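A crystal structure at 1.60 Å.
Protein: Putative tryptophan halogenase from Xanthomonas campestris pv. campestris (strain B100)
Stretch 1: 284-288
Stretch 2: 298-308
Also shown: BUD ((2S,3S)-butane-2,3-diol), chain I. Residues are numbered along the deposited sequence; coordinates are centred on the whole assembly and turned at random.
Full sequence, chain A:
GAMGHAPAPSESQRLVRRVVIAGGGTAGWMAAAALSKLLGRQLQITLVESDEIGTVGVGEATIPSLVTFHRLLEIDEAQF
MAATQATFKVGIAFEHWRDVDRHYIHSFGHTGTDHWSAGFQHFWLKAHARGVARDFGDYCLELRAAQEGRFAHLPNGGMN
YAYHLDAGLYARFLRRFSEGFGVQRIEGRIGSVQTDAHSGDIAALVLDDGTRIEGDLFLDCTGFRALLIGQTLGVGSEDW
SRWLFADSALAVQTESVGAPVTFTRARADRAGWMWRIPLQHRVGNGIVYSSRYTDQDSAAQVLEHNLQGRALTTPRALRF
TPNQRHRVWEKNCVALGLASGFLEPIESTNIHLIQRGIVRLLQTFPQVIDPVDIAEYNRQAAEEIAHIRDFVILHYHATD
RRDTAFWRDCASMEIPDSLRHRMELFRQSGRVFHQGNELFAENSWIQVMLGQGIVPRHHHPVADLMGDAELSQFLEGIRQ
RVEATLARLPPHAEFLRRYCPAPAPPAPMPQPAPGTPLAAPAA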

# COMPACT_ATOMS: atom_id res chain seq x y z
N GLY A 284 9.98 30.03 15.55
CA GLY A 284 9.82 30.42 14.16
C GLY A 284 8.38 30.81 13.86
O GLY A 284 7.46 30.19 14.35
N ASN A 285 8.22 31.88 13.07
CA ASN A 285 6.89 32.38 12.71
C ASN A 285 6.87 32.70 11.23
O ASN A 285 7.88 33.06 10.64
CB ASN A 285 6.53 33.69 13.45
CG ASN A 285 6.72 33.59 14.95
OD1 ASN A 285 5.76 33.33 15.69
ND2 ASN A 285 7.95 33.87 15.43
N GLY A 286 5.69 32.64 10.64
CA GLY A 286 5.56 33.13 9.26
C GLY A 286 4.10 33.26 8.90
O GLY A 286 3.24 32.70 9.57
N ILE A 287 3.83 34.05 7.85
CA ILE A 287 2.47 34.14 7.32
C ILE A 287 2.56 33.73 5.86
O ILE A 287 3.48 34.14 5.14
CB ILE A 287 1.83 35.53 7.52
CG1 ILE A 287 0.39 35.51 6.98
CG2 ILE A 287 2.63 36.69 6.85
CD1 ILE A 287 -0.48 36.64 7.58
N VAL A 288 1.66 32.84 5.47
CA VAL A 288 1.57 32.32 4.12
C VAL A 288 0.32 32.95 3.53
O VAL A 288 -0.74 32.84 4.13
CB VAL A 288 1.42 30.79 4.17
CG1 VAL A 288 1.03 30.23 2.78
CG2 VAL A 288 2.72 30.14 4.70
N SER A 298 -0.22 44.42 4.30
CA SER A 298 -1.31 43.92 5.13
C SER A 298 -0.92 42.61 5.79
O SER A 298 -1.22 42.39 6.96
CB SER A 298 -2.60 43.73 4.32
OG SER A 298 -2.94 44.96 3.69
N ALA A 299 -0.22 41.74 5.05
CA ALA A 299 0.21 40.47 5.64
C ALA A 299 1.19 40.71 6.78
O ALA A 299 1.14 40.01 7.80
CB ALA A 299 0.84 39.59 4.57
N ALA A 300 2.10 41.68 6.60
CA ALA A 300 3.06 42.02 7.66
C ALA A 300 2.35 42.49 8.92
O ALA A 300 2.71 42.09 10.03
CB ALA A 300 4.05 43.06 7.13
N GLN A 301 1.30 43.31 8.76
CA GLN A 301 0.53 43.78 9.92
C GLN A 301 -0.12 42.62 10.66
O GLN A 301 -0.13 42.57 11.90
CB GLN A 301 -0.56 44.75 9.48
CG GLN A 301 -0.09 46.12 9.07
CD GLN A 301 -1.25 46.93 8.48
OE1 GLN A 301 -1.18 47.41 7.35
NE2 GLN A 301 -2.33 47.08 9.25
N VAL A 302 -0.73 41.70 9.92
CA VAL A 302 -1.36 40.55 10.58
C VAL A 302 -0.32 39.73 11.33
O VAL A 302 -0.54 39.32 12.46
CB VAL A 302 -2.10 39.69 9.54
CG1 VAL A 302 -2.53 38.37 10.15
CG2 VAL A 302 -3.30 40.43 8.99
N LEU A 303 0.81 39.45 10.69
CA LEU A 303 1.85 38.68 11.36
C LEU A 303 2.30 39.38 12.63
O LEU A 303 2.35 38.77 13.71
CB LEU A 303 3.01 38.46 10.41
CG LEU A 303 4.19 37.72 11.02
CD1 LEU A 303 3.71 36.33 11.41
CD2 LEU A 303 5.23 37.67 9.94
N GLU A 304 2.62 40.67 12.53
CA GLU A 304 3.06 41.42 13.71
C GLU A 304 2.04 41.34 14.83
O GLU A 304 2.39 41.12 16.00
CB GLU A 304 3.30 42.89 13.33
CG GLU A 304 3.54 43.78 14.54
CD GLU A 304 4.88 43.51 15.16
OE1 GLU A 304 5.76 42.99 14.44
OE2 GLU A 304 5.06 43.82 16.37
N HIS A 305 0.75 41.46 14.49
CA HIS A 305 -0.30 41.43 15.50
C HIS A 305 -0.33 40.11 16.25
O HIS A 305 -0.66 40.08 17.44
CB HIS A 305 -1.65 41.72 14.84
CG HIS A 305 -2.83 41.57 15.77
ND1 HIS A 305 -3.16 42.53 16.71
CD2 HIS A 305 -3.77 40.60 15.86
CE1 HIS A 305 -4.25 42.13 17.36
NE2 HIS A 305 -4.63 40.97 16.86
N ASN A 306 0.07 39.01 15.60
CA ASN A 306 -0.01 37.71 16.23
C ASN A 306 1.28 37.27 16.90
O ASN A 306 1.27 36.24 17.57
CB ASN A 306 -0.40 36.64 15.18
CG ASN A 306 -1.89 36.70 14.83
OD1 ASN A 306 -2.70 36.00 15.41
ND2 ASN A 306 -2.26 37.61 13.93
N LEU A 307 2.38 38.02 16.75
CA LEU A 307 3.65 37.62 17.34
C LEU A 307 3.60 37.75 18.85
O LEU A 307 2.87 38.58 19.40
CB LEU A 307 4.81 38.47 16.81
CG LEU A 307 5.17 38.31 15.32
CD1 LEU A 307 6.36 39.17 14.93
CD2 LEU A 307 5.50 36.86 15.01
N GLN A 308 4.29 36.83 19.52
CA GLN A 308 4.61 36.92 20.94
C GLN A 308 6.12 37.00 21.08
O GLN A 308 6.85 36.27 20.40
CB GLN A 308 4.10 35.72 21.72
CG GLN A 308 2.60 35.56 21.70
CD GLN A 308 2.21 34.18 22.17
OE1 GLN A 308 1.86 33.31 21.36
NE2 GLN A 308 2.30 33.94 23.48
C1 BUD I . -3.26 40.29 4.91
O1 BUD I . -5.43 39.85 5.73
C2 BUD I . -4.39 39.27 5.00
O2 BUD I . -4.91 37.26 6.18
C3 BUD I . -3.85 38.05 5.76
C4 BUD I . -2.99 37.21 4.82
O HOH W 1 5.44 34.41 18.16

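How do the two backbones lie against each other? Residues 284-288 form part of a longer β-strand, and a helix crosses it with its N-to-C direction at 145° to the strand's, so the two run roughly antiparallel. Their axes approach to 8.5 Å, and the closest CA atoms are those of Ile-287 and Leu-303, 6.1 Å apart. No direct hydrogen bond joins the stretches; the helix satisfies its own backbone, as in Leu-303 N to Ala-299 O at 3.0 Å.

Which side chain anchors the packing? Ile-287 points toward the helix and loses more area to the other stretch than any other residue. Its CG2 lies 4.1 Å from Ala-299 CB and 4.0 Å from Leu-303 CB, while its CD1 reaches Val-302 CG1 at 3.7 Å. These are van der Waals contacts between apolar groups, and Ile-287 CD1 also sits 3.7 Å from the backbone Ala-299 O. The butanediol borders this cluster, its C4 3.8 Å from Ile-287 CD1.

What does the absence of a side chain at Gly-286 mean for the contact? A CB there would point away from the helix, so this residue offers backbone alone, its C atom lying 4.0 Å from Leu-303 CD1.

How does a polar residue fit at the other end? Asn-285 also points toward the helix, and its CG packs 3.5 Å from Leu-307 CD2. Its amide is also served by polar partners: ND2 is hydrogen-bonded elsewhere in the structure, and OD1 accepts a hydrogen bond from a water at 2.7 Å. The same water accepts one from Gln-308 N at 3.0 Å, thereby bridging strand and loop where no direct polar bond does.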